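Local coordinates for protein putative laminarinase (Phanerochaete chrysosporium, PDB 2W39) that probably hydrolyses the glycosidic bonds of beta-glucans such as laminarin and lichenin, as a secreted fungal glycoside hydrolase of family 16, at residues 83-88 with 245-250; 114-119 with 194-199; 128-133 with 185-190. All coordinates share one frame; numbering follows the deposited sequence.

Contact 1: residues 83-88 with 245-250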
loop_
_atom_site.group_PDB
_atom_site.type_symbol
_atom_site.label_atom_id
_atom_site.label_comp_id
_atom_site.label_asym_id
_atom_site.label_seq_id
_atom_site.Cartn_x
_atom_site.Cartn_y
_atom_site.Cartn_z
ATOM N N HIS A 83 -16.767 -2.495 -1.520
ATOM C CA HIS A 83 -16.454 -2.150 -0.145
ATOM C C HIS A 83 -15.721 -0.825 -0.109
ATOM O O HIS A 83 -15.304 -0.302 -1.154
ATOM C CB HIS A 83 -15.582 -3.234 0.518
ATOM C CG HIS A 83 -14.167 -3.283 0.019
ATOM N ND1 HIS A 83 -13.833 -3.706 -1.251
ATOM C CD2 HIS A 83 -12.994 -3.023 0.645
ATOM C CE1 HIS A 83 -12.514 -3.683 -1.384
ATOM N NE2 HIS A 83 -11.979 -3.265 -0.248
ATOM N N VAL A 84 -15.569 -0.315 1.117
ATOM C CA VAL A 84 -14.670 0.807 1.379
ATOM C C VAL A 84 -13.661 0.379 2.430
ATOM O O VAL A 84 -14.041 -0.210 3.445
ATOM C CB VAL A 84 -15.437 2.058 1.886
ATOM C CG1 VAL A 84 -14.491 3.218 2.114
ATOM C CG2 VAL A 84 -16.516 2.460 0.888
ATOM N N ALA A 85 -12.381 0.665 2.197
ATOM C CA ALA A 85 -11.322 0.389 3.182
ATOM C C ALA A 85 -10.675 1.710 3.566
ATOM O O ALA A 85 -10.314 2.503 2.695
ATOM C CB ALA A 85 -10.267 -0.576 2.600
ATOM N N VAL A 86 -10.536 1.937 4.871
ATOM C CA VAL A 86 -9.976 3.182 5.389
ATOM C C VAL A 86 -8.775 2.857 6.265
ATOM O O VAL A 86 -8.892 2.088 7.223
ATOM C CB VAL A 86 -11.008 3.988 6.212
ATOM C CG1 VAL A 86 -10.405 5.320 6.644
ATOM C CG2 VAL A 86 -12.286 4.208 5.388
ATOM N N PHE A 87 -7.640 3.471 5.953
ATOM C CA PHE A 87 -6.357 3.249 6.617
ATOM C C PHE A 87 -5.952 4.532 7.328
ATOM O O PHE A 87 -5.742 5.553 6.676
ATOM C CB PHE A 87 -5.255 2.888 5.586
ATOM C CG PHE A 87 -5.539 1.658 4.753
ATOM C CD1 PHE A 87 -4.868 0.465 5.000
ATOM C CD2 PHE A 87 -6.462 1.699 3.716
ATOM C CE1 PHE A 87 -5.122 -0.671 4.220
ATOM C CE2 PHE A 87 -6.727 0.556 2.940
ATOM C CZ PHE A 87 -6.070 -0.627 3.198
ATOM N N ASP A 88 -5.861 4.470 8.653
ATOM C CA ASP A 88 -5.417 5.608 9.474
ATOM C C ASP A 88 -3.956 5.324 9.804
ATOM O O ASP A 88 -3.668 4.450 10.627
ATOM C CB ASP A 88 -6.295 5.743 10.726
ATOM C CG ASP A 88 -5.917 6.913 11.601
ATOM O OD1 ASP A 88 -4.907 7.580 11.338
ATOM O OD2 ASP A 88 -6.648 7.150 12.581
ATOM N N ASN A 245 -10.902 -9.721 -3.268
ATOM C CA ASN A 245 -9.497 -9.415 -3.001
ATOM C C ASN A 245 -9.230 -9.365 -1.499
ATOM O O ASN A 245 -10.069 -8.909 -0.724
ATOM C CB ASN A 245 -9.136 -8.030 -3.571
ATOM C CG ASN A 245 -8.924 -7.985 -5.080
ATOM O OD1 ASN A 245 -9.186 -8.936 -5.835
ATOM N ND2 ASN A 245 -8.433 -6.849 -5.524
ATOM N N ASN A 246 -8.029 -9.782 -1.117
ATOM C CA ASN A 246 -7.507 -9.555 0.233
ATOM C C ASN A 246 -6.846 -8.182 0.300
ATOM O O ASN A 246 -6.373 -7.658 -0.717
ATOM C CB ASN A 246 -6.423 -10.585 0.593
ATOM C CG ASN A 246 -6.865 -12.022 0.389
ATOM O OD1 ASN A 246 -6.826 -12.530 -0.733
ATOM N ND2 ASN A 246 -7.280 -12.677 1.472
ATOM N N ILE A 247 -6.785 -7.658 1.523
ATOM C CA ILE A 247 -5.979 -6.472 1.818
ATOM C C ILE A 247 -4.585 -6.927 2.257
ATOM O O ILE A 247 -4.455 -7.845 3.090
ATOM C CB ILE A 247 -6.644 -5.636 2.942
ATOM C CG1 ILE A 247 -7.960 -5.043 2.438
ATOM C CG2 ILE A 247 -5.691 -4.548 3.474
ATOM C CD1 ILE A 247 -8.879 -4.479 3.526
ATOM N N ILE A 248 -3.559 -6.322 1.662
ATOM C CA ILE A 248 -2.159 -6.642 1.954
ATOM C C ILE A 248 -1.431 -5.371 2.370
ATOM O O ILE A 248 -1.604 -4.313 1.753
ATOM C CB ILE A 248 -1.464 -7.323 0.743
ATOM C CG1 ILE A 248 -2.227 -8.601 0.361
ATOM C CG2 ILE A 248 0.020 -7.634 1.060
ATOM C CD1 ILE A 248 -1.690 -9.296 -0.879
ATOM N N ILE A 249 -0.623 -5.478 3.422
ATOM C CA ILE A 249 0.256 -4.394 3.850
ATOM C C ILE A 249 1.645 -4.990 4.023
ATOM O O ILE A 249 1.804 -5.988 4.728
ATOM C CB ILE A 249 -0.210 -3.717 5.161
ATOM C CG1 ILE A 249 -1.669 -3.267 5.039
ATOM C CG2 ILE A 249 0.719 -2.556 5.499
ATOM C CD1 ILE A 249 -2.294 -2.844 6.378
ATOM N N ASN A 250 2.646 -4.417 3.354
ATOM C CA ASN A 250 3.970 -5.043 3.327
ATOM C C ASN A 250 5.085 -4.034 3.233
ATOM O O ASN A 250 4.860 -2.852 2.964
ATOM C CB ASN A 250 4.088 -6.046 2.156
ATOM C CG ASN A 250 4.126 -5.354 0.818
ATOM O OD1 ASN A 250 3.083 -4.946 0.299
ATOM N ND2 ASN A 250 5.327 -5.170 0.263
#

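Contact 2: residues 114-119 with 194-199. With LGC (D-glucono-1,5-lactone), chain D; BGC (beta-D-glucopyranose), chain B.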
loop_
_atom_site.group_PDB
_atom_site.type_symbol
_atom_site.label_atom_id
_atom_site.label_comp_id
_atom_site.label_asym_id
_atom_site.label_seq_id
_atom_site.Cartn_x
_atom_site.Cartn_y
_atom_site.Cartn_z
ATOM N N GLY A 114 -7.515 -8.782 -10.530
ATOM C CA GLY A 114 -7.237 -7.379 -10.302
ATOM C C GLY A 114 -6.243 -7.139 -9.177
ATOM O O GLY A 114 -5.911 -8.021 -8.372
ATOM N N GLU A 115 -5.779 -5.898 -9.138
ATOM C CA GLU A 115 -4.910 -5.383 -8.083
ATOM C C GLU A 115 -5.176 -3.895 -8.003
ATOM O O GLU A 115 -5.232 -3.215 -9.037
ATOM C CB GLU A 115 -3.435 -5.625 -8.424
ATOM C CG GLU A 115 -2.457 -4.931 -7.486
ATOM C CD GLU A 115 -1.003 -5.129 -7.854
ATOM O OE1 GLU A 115 -0.684 -5.977 -8.715
ATOM O OE2 GLU A 115 -0.145 -4.453 -7.252
ATOM N N VAL A 116 -5.374 -3.371 -6.798
ATOM C CA VAL A 116 -5.403 -1.922 -6.595
ATOM C C VAL A 116 -4.383 -1.557 -5.536
ATOM O O VAL A 116 -4.449 -2.021 -4.388
ATOM C CB VAL A 116 -6.817 -1.358 -6.245
ATOM C CG1 VAL A 116 -7.468 -2.137 -5.096
ATOM C CG2 VAL A 116 -6.705 0.138 -5.921
ATOM N N ASP A 117 -3.433 -0.720 -5.936
ATOM C CA ASP A 117 -2.398 -0.221 -5.032
ATOM C C ASP A 117 -2.866 1.103 -4.489
ATOM O O ASP A 117 -3.130 2.030 -5.252
ATOM C CB ASP A 117 -1.070 -0.072 -5.771
ATOM C CG ASP A 117 -0.672 -1.352 -6.483
ATOM O OD1 ASP A 117 -0.704 -2.429 -5.836
ATOM O OD2 ASP A 117 -0.379 -1.307 -7.675
ATOM N N ILE A 118 -3.002 1.173 -3.163
ATOM C CA ILE A 118 -3.564 2.334 -2.483
ATOM C C ILE A 118 -2.452 3.260 -1.980
ATOM O O ILE A 118 -2.501 4.472 -2.208
ATOM C CB ILE A 118 -4.486 1.874 -1.325
ATOM C CG1 ILE A 118 -5.607 0.978 -1.877
ATOM C CG2 ILE A 118 -5.029 3.083 -0.584
ATOM C CD1 ILE A 118 -6.401 0.221 -0.799
ATOM N N ILE A 119 -1.466 2.676 -1.298
ATOM C CA ILE A 119 -0.247 3.361 -0.895
ATOM C C ILE A 119 0.901 2.600 -1.514
ATOM O O ILE A 119 1.019 1.397 -1.328
ATOM C CB ILE A 119 -0.064 3.380 0.632
ATOM C CG1 ILE A 119 -1.338 3.894 1.333
ATOM C CG2 ILE A 119 1.174 4.215 0.983
ATOM C CD1 ILE A 119 -1.285 3.833 2.862
ATOM N N SER A 194 -18.748 -0.002 -10.629
ATOM C CA SER A 194 -18.618 1.089 -11.572
ATOM C C SER A 194 -17.317 1.870 -11.521
ATOM O O SER A 194 -17.009 2.580 -12.460
ATOM C CB SER A 194 -19.764 2.085 -11.369
ATOM O OG SER A 194 -21.035 1.541 -11.700
ATOM N N PHE A 195 -16.568 1.777 -10.429
ATOM C CA PHE A 195 -15.348 2.560 -10.284
ATOM C C PHE A 195 -14.542 2.079 -9.099
ATOM O O PHE A 195 -15.040 1.367 -8.215
ATOM C CB PHE A 195 -15.648 4.068 -10.108
ATOM C CG PHE A 195 -16.474 4.415 -8.893
ATOM C CD1 PHE A 195 -15.932 4.359 -7.603
ATOM C CD2 PHE A 195 -17.795 4.839 -9.041
ATOM C CE1 PHE A 195 -16.706 4.689 -6.477
ATOM C CE2 PHE A 195 -18.563 5.175 -7.921
ATOM C CZ PHE A 195 -18.010 5.094 -6.653
ATOM N N ILE A 196 -13.284 2.509 -9.098
ATOM C CA ILE A 196 -12.458 2.530 -7.888
ATOM C C ILE A 196 -12.019 3.971 -7.662
ATOM O O ILE A 196 -11.634 4.658 -8.607
ATOM C CB ILE A 196 -11.264 1.555 -8.026
ATOM C CG1 ILE A 196 -11.776 0.109 -7.982
ATOM C CG2 ILE A 196 -10.224 1.801 -6.916
ATOM C CD1 ILE A 196 -10.770 -0.947 -8.390
ATOM N N LYS A 197 -12.109 4.407 -6.404
ATOM C CA LYS A 197 -11.652 5.737 -5.989
ATOM C C LYS A 197 -10.705 5.596 -4.812
ATOM O O LYS A 197 -10.920 4.753 -3.933
ATOM C CB LYS A 197 -12.824 6.621 -5.554
ATOM C CG LYS A 197 -13.708 7.083 -6.707
ATOM C CD LYS A 197 -14.945 7.820 -6.230
ATOM C CE LYS A 197 -15.861 8.134 -7.413
ATOM N NZ LYS A 197 -17.108 8.825 -6.979
ATOM N N VAL A 198 -9.676 6.439 -4.776
ATOM C CA VAL A 198 -8.824 6.564 -3.600
ATOM C C VAL A 198 -8.807 8.033 -3.189
ATOM O O VAL A 198 -8.646 8.917 -4.044
ATOM C CB VAL A 198 -7.371 6.087 -3.868
ATOM C CG1 VAL A 198 -6.492 6.259 -2.642
ATOM C CG2 VAL A 198 -7.328 4.636 -4.330
ATOM N N TRP A 199 -8.944 8.264 -1.884
ATOM C CA TRP A 199 -8.753 9.600 -1.318
ATOM C C TRP A 199 -7.565 9.558 -0.366
ATOM O O TRP A 199 -7.447 8.625 0.447
ATOM C CB TRP A 199 -9.946 10.030 -0.471
ATOM C CG TRP A 199 -11.245 10.273 -1.164
ATOM C CD1 TRP A 199 -11.779 11.488 -1.492
ATOM C CD2 TRP A 199 -12.212 9.284 -1.552
ATOM N NE1 TRP A 199 -13.017 11.316 -2.078
ATOM C CE2 TRP A 199 -13.304 9.975 -2.127
ATOM C CE3 TRP A 199 -12.264 7.882 -1.455
ATOM C CZ2 TRP A 199 -14.449 9.312 -2.596
ATOM C CZ3 TRP A 199 -13.391 7.229 -1.922
ATOM C CH2 TRP A 199 -14.467 7.943 -2.485
HETATM C C1 LGC D . 2.473 -3.908 -7.785
HETATM C C2 LGC D . 2.803 -5.293 -8.254
HETATM O O5 LGC D . 2.277 -3.569 -6.376
HETATM O O1 LGC D . 2.373 -3.007 -8.603
HETATM O O2 LGC D . 1.871 -5.717 -9.268
HETATM C C3 LGC D . 2.845 -6.273 -7.075
HETATM O O3 LGC D . 3.594 -7.446 -7.439
HETATM C C4 LGC D . 3.464 -5.597 -5.852
HETATM O O4 LGC D . 3.760 -6.544 -4.831
HETATM C C5 LGC D . 2.459 -4.564 -5.358
HETATM C C6 LGC D . 2.840 -3.844 -4.067
HETATM O O6 LGC D . 4.130 -3.220 -4.147
HETATM C C2 BGC B . 3.022 -4.905 -8.179
HETATM C C3 BGC B . 2.867 -6.051 -7.177
HETATM C C4 BGC B . 3.471 -5.617 -5.852
HETATM C C5 BGC B . 2.582 -4.510 -5.307
HETATM C C6 BGC B . 3.031 -4.061 -3.923
HETATM C C1 BGC B . 2.792 -3.491 -7.606
HETATM O O1 BGC B . 3.898 -2.645 -7.974
HETATM O O2 BGC B . 2.136 -5.117 -9.290
HETATM O O3 BGC B . 3.489 -7.253 -7.667
HETATM O O4 BGC B . 3.534 -6.705 -4.931
HETATM O O5 BGC B . 2.587 -3.371 -6.183
HETATM O O6 BGC B . 4.118 -3.137 -4.046
#

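Contact 3: residues 128-133 with 185-190. With LGC (D-glucono-1,5-lactone), chain D; BGC (beta-D-glucopyranose), chain B.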
loop_
_atom_site.group_PDB
_atom_site.type_symbol
_atom_site.label_atom_id
_atom_site.label_comp_id
_atom_site.label_asym_id
_atom_site.label_seq_id
_atom_site.Cartn_x
_atom_site.Cartn_y
_atom_site.Cartn_z
ATOM N N ASN A 128 2.818 9.722 -3.614
ATOM C CA ASN A 128 2.195 8.412 -3.637
ATOM C C ASN A 128 1.653 8.105 -5.030
ATOM O O ASN A 128 1.197 9.002 -5.738
ATOM C CB ASN A 128 1.029 8.387 -2.652
ATOM C CG ASN A 128 0.469 6.999 -2.472
ATOM O OD1 ASN A 128 1.210 6.084 -2.144
ATOM N ND2 ASN A 128 -0.828 6.829 -2.718
ATOM N N ALA A 129 1.688 6.827 -5.372
ATOM C CA ALA A 129 1.075 6.326 -6.604
ATOM C C ALA A 129 -0.075 5.389 -6.239
ATOM O O ALA A 129 0.084 4.524 -5.371
ATOM C CB ALA A 129 2.104 5.592 -7.458
ATOM N N MET A 130 -1.196 5.535 -6.946
ATOM C CA MET A 130 -2.380 4.692 -6.806
ATOM C C MET A 130 -2.621 4.098 -8.189
ATOM O O MET A 130 -2.691 4.833 -9.175
ATOM C CB MET A 130 -3.559 5.537 -6.343
ATOM C CG MET A 130 -3.302 6.093 -4.925
ATOM S SD MET A 130 -3.859 7.791 -4.644
ATOM C CE MET A 130 -2.742 8.681 -5.755
ATOM N N THR A 131 -2.709 2.769 -8.272
ATOM C CA THR A 131 -2.567 2.079 -9.556
ATOM C C THR A 131 -3.457 0.855 -9.594
ATOM O O THR A 131 -3.563 0.122 -8.602
ATOM C CB THR A 131 -1.099 1.632 -9.730
ATOM O OG1 THR A 131 -0.226 2.746 -9.513
ATOM C CG2 THR A 131 -0.836 1.079 -11.106
ATOM N N LEU A 132 -4.054 0.609 -10.762
ATOM C CA LEU A 132 -4.694 -0.689 -10.990
ATOM C C LEU A 132 -3.843 -1.538 -11.913
ATOM O O LEU A 132 -3.231 -1.026 -12.866
ATOM C CB LEU A 132 -6.077 -0.565 -11.633
ATOM C CG LEU A 132 -7.060 0.409 -11.001
ATOM C CD1 LEU A 132 -8.408 0.283 -11.673
ATOM C CD2 LEU A 132 -7.196 0.222 -9.499
ATOM N N HIS A 133 -3.828 -2.838 -11.649
ATOM C CA HIS A 133 -3.227 -3.825 -12.553
ATOM C C HIS A 133 -4.301 -4.855 -12.847
ATOM O O HIS A 133 -4.905 -5.397 -11.922
ATOM C CB HIS A 133 -2.048 -4.542 -11.885
ATOM C CG HIS A 133 -0.969 -3.638 -11.386
ATOM N ND1 HIS A 133 0.308 -3.648 -11.898
ATOM C CD2 HIS A 133 -0.961 -2.726 -10.384
ATOM C CE1 HIS A 133 1.052 -2.768 -11.248
ATOM N NE2 HIS A 133 0.303 -2.191 -10.328
ATOM N N GLY A 185 -1.547 10.337 7.809
ATOM C CA GLY A 185 -2.861 10.739 7.333
ATOM C C GLY A 185 -3.722 9.534 7.061
ATOM O O GLY A 185 -3.452 8.435 7.549
ATOM N N TRP A 186 -4.778 9.763 6.290
ATOM C CA TRP A 186 -5.776 8.739 6.013
ATOM C C TRP A 186 -5.811 8.455 4.529
ATOM O O TRP A 186 -5.809 9.373 3.686
ATOM C CB TRP A 186 -7.171 9.191 6.431
ATOM C CG TRP A 186 -7.347 9.422 7.894
ATOM C CD1 TRP A 186 -7.801 8.508 8.810
ATOM C CD2 TRP A 186 -7.116 10.640 8.609
ATOM N NE1 TRP A 186 -7.864 9.088 10.052
ATOM C CE2 TRP A 186 -7.449 10.392 9.960
ATOM C CE3 TRP A 186 -6.649 11.916 8.240
ATOM C CZ2 TRP A 186 -7.353 11.378 10.954
ATOM C CZ3 TRP A 186 -6.567 12.906 9.234
ATOM C CH2 TRP A 186 -6.915 12.623 10.577
ATOM N N TYR A 187 -5.831 7.172 4.195
ATOM C CA TYR A 187 -6.120 6.707 2.833
ATOM C C TYR A 187 -7.428 5.954 2.873
ATOM O O TYR A 187 -7.613 5.069 3.721
ATOM C CB TYR A 187 -5.009 5.796 2.315
ATOM C CG TYR A 187 -3.874 6.572 1.679
ATOM C CD1 TYR A 187 -2.743 6.952 2.407
ATOM C CD2 TYR A 187 -3.954 6.940 0.331
ATOM C CE1 TYR A 187 -1.708 7.672 1.785
ATOM C CE2 TYR A 187 -2.944 7.677 -0.275
ATOM C CZ TYR A 187 -1.832 8.031 0.459
ATOM O OH TYR A 187 -0.871 8.765 -0.186
ATOM N N ALA A 188 -8.329 6.264 1.943
ATOM C CA ALA A 188 -9.602 5.545 1.832
ATOM C C ALA A 188 -9.770 5.105 0.389
ATOM O O ALA A 188 -9.446 5.846 -0.543
ATOM C CB ALA A 188 -10.758 6.427 2.264
ATOM N N MET A 189 -10.291 3.899 0.200
ATOM C CA MET A 189 -10.514 3.363 -1.140
ATOM C C MET A 189 -11.930 2.829 -1.189
ATOM O O MET A 189 -12.300 2.010 -0.341
ATOM C CB MET A 189 -9.474 2.274 -1.442
ATOM C CG MET A 189 -9.459 1.717 -2.866
ATOM S SD MET A 189 -10.860 0.642 -3.274
ATOM C CE MET A 189 -10.585 -0.726 -2.157
ATOM N N GLU A 190 -12.721 3.322 -2.147
ATOM C CA GLU A 190 -14.049 2.800 -2.433
ATOM C C GLU A 190 -14.013 2.040 -3.746
ATOM O O GLU A 190 -13.591 2.575 -4.774
ATOM C CB GLU A 190 -15.080 3.937 -2.509
ATOM C CG GLU A 190 -16.482 3.436 -2.883
ATOM C CD GLU A 190 -17.519 4.525 -3.028
ATOM O OE1 GLU A 190 -17.140 5.705 -3.111
ATOM O OE2 GLU A 190 -18.727 4.176 -3.089
HETATM C C1 LGC D . 2.473 -3.908 -7.785
HETATM C C2 LGC D . 2.803 -5.293 -8.254
HETATM O O5 LGC D . 2.277 -3.569 -6.376
HETATM O O1 LGC D . 2.373 -3.007 -8.603
HETATM O O2 LGC D . 1.871 -5.717 -9.268
HETATM C C3 LGC D . 2.845 -6.273 -7.075
HETATM O O3 LGC D . 3.594 -7.446 -7.439
HETATM C C4 LGC D . 3.464 -5.597 -5.852
HETATM O O4 LGC D . 3.760 -6.544 -4.831
HETATM C C5 LGC D . 2.459 -4.564 -5.358
HETATM C C6 LGC D . 2.840 -3.844 -4.067
HETATM O O6 LGC D . 4.130 -3.220 -4.147
HETATM C C2 BGC B . 3.022 -4.905 -8.179
HETATM C C3 BGC B . 2.867 -6.051 -7.177
HETATM C C4 BGC B . 3.471 -5.617 -5.852
HETATM C C5 BGC B . 2.582 -4.510 -5.307
HETATM C C6 BGC B . 3.031 -4.061 -3.923
HETATM C C1 BGC B . 2.792 -3.491 -7.606
HETATM O O1 BGC B . 3.898 -2.645 -7.974
HETATM O O2 BGC B . 2.136 -5.117 -9.290
HETATM O O3 BGC B . 3.489 -7.253 -7.667
HETATM O O4 BGC B . 3.534 -6.705 -4.931
HETATM O O5 BGC B . 2.587 -3.371 -6.183
HETATM O O6 BGC B . 4.118 -3.137 -4.046
#

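Contact 1: residues 83-88 with 245-250
With its CG set beside the backbone N and opposite the carbonyl carbon (chi1 -59°), F87 brings one edge of its ring to I247 and I249, and the extended end of I247 (chi2 166°) carries CD1 on to A85. The ring is met at its edge, not over a face: I247 CG2 lies 3.9 Å from F87 CZ and 4.0 Å from F87 CE1, close to the ring plane. I249 CD1 reaches the same edge, 4.2 Å from F87 CE1. Both isoleucines run alongside the phenylalanine in the reverse sense, so each contact is made past the flank of the other side chain. The third meeting is between the methyls A85 CB and I247 CD1, 4.2 Å apart.

The two strands run nearly parallel, their axes 10.7 Å apart at an angle of 18°, a separation too wide for backbone pairing and right for facing sheets of a beta sandwich. Strand 83-89 belongs to the antiparallel sheet, where strands 185-191 and 288-297 flank it; V294 and V296 of the latter add to the apolar filling around F87 and I247. Strand 246-253 lies in the mixed sheet, next to strand 98-105. Its N250 bonds W103, a residue of the sugar pocket, through OD1, while the side chain of I249, on the strand's inner side, is about 10 Å from the bound glucose.

No hydrogen bond spans the 161 Å² interface, and all four touching residues are buried: this part of the sandwich coheres through shape and dispersion between methyl groups and a ring rim, without directional bonds.

Contact 2: residues 114-119 with 194-199
V116 faces I196 with their CA atoms 8.4 Å apart and I118 faces V198 at 6.8 Å between CA atoms, so the two backbones draw nearer along the contact while no hydrogen bond joins them. The bridging is left to branch methyls. I196 CG2 meets V116 CG2 at 4.0 Å, in the one of two deposited V116 conformers considered here; the other makes this detail less certain. At the nearer pair, V198 directs CG1 opposite its own backbone N (chi1 179°) and brings it to 4.1 Å from I118 CG2. In both pairs the side chains cross obliquely, methyl against methyl. M130 and M189, from neighbouring strands, pack on V198 and I118 respectively.

Strand 115-120 carries the sequence E-x-D-x-x-E, the signature of glycoside hydrolase family 16, and a classic beta bulge sets I118 and I119 together opposite A102 of strand 98-105. In this family the first and last glutamates of the signature, here E115 and E120, are probably nucleophile and acid/base. V116 and I118 thus pack within the jelly-roll sandwich while E115 and D117 point away from 194-199, into the sugar site.

There the lactone and a glucose are modelled overlapping in one place. E115, fully extended beyond CG with CG opposite the backbone N (chi1 171°), sets OE1 2.6 Å from LGC O2. The glucose atom BGC O2 is 3.0 Å from E115 OE1. W110 NE1 bonds the same OE1. D117 OD1 comes within 3.2 Å of the ring oxygen O5 of the lactone, and D117 OD2 makes a weak hydrogen bond with H133 NE2.

Contact 3: residues 128-133 with 185-190
Behind the glucan-binding face of the family 16 beta jelly roll, N128, just before strand 129-133 of the mixed sheet, and M130 within it meet Y187 of the opposing antiparallel sheet, across the interior of the sandwich. The side chains of N128 and Y187 approach from opposite directions. With CG opposite the backbone N of N128 (chi1 -171°), it is the methylene, N128 CB, that comes to 3.1 Å from Y187 OH, a tight fit. The amide then continues along the ring, N128 ND2 standing 3.3 Å from Y187 CE2, with the amide and ring planes 59° apart, an oblique approach that is neither stacked nor edge-on. N128 ND2 and Y187 OH, at 3.2 Å, are not hydrogen-bonded, because the angle is poor.

Each polar group is instead satisfied elsewhere. N128 ND2 donates one hydrogen to I118 O and N128 OD1 accepts from E120 N, so one amide bridges the backbone on both sides of the beta bulge, from I118 to E120, the last glutamate of the E-x-D-x-x-E signature. Y187 OH bonds S174 O, and the hydroxyl of S174 in turn bonds N128 N. The amide, bonded through both OD1 and ND2, is held against rotation; the bond from Y187 OH to S174 O fixes where the phenol ends. M130 adds a lighter touch: its SD sits at the ring's edge, near the plane, 4.5 Å from Y187 CE2.

At the far end of the same strand, H133 enters the sugar pocket. N162 OD1 bonds H133 ND1, and both the lactone and the overlapping glucose place their O2 over one face of the imidazole, offset toward the rim. H133 NE2 lies 2.8 Å from O1 of the lactone.

All three contacts join the antiparallel sheet to the mixed sheet of the sandwich. The centres of contact 1 and contact 2 are about 10 Å apart. Those of contact 1 and contact 3 are about 9 Å apart, and those of contact 2 and contact 3 about 6 Å. Along the chain they enclose one another: contact 1 is outermost, then contact 2, then contact 3. In one sheet strand 185-191 pairs with both 83-89 and 195-202; in the other 115-120 pairs with 129-133. F87 CE2 also packs on I118 CD1, at 3.8 Å. Contacts 1 and 2 thus adjoin in the interior, which backs the strands whose outward residues E115, D117 and H133 line the sugar site.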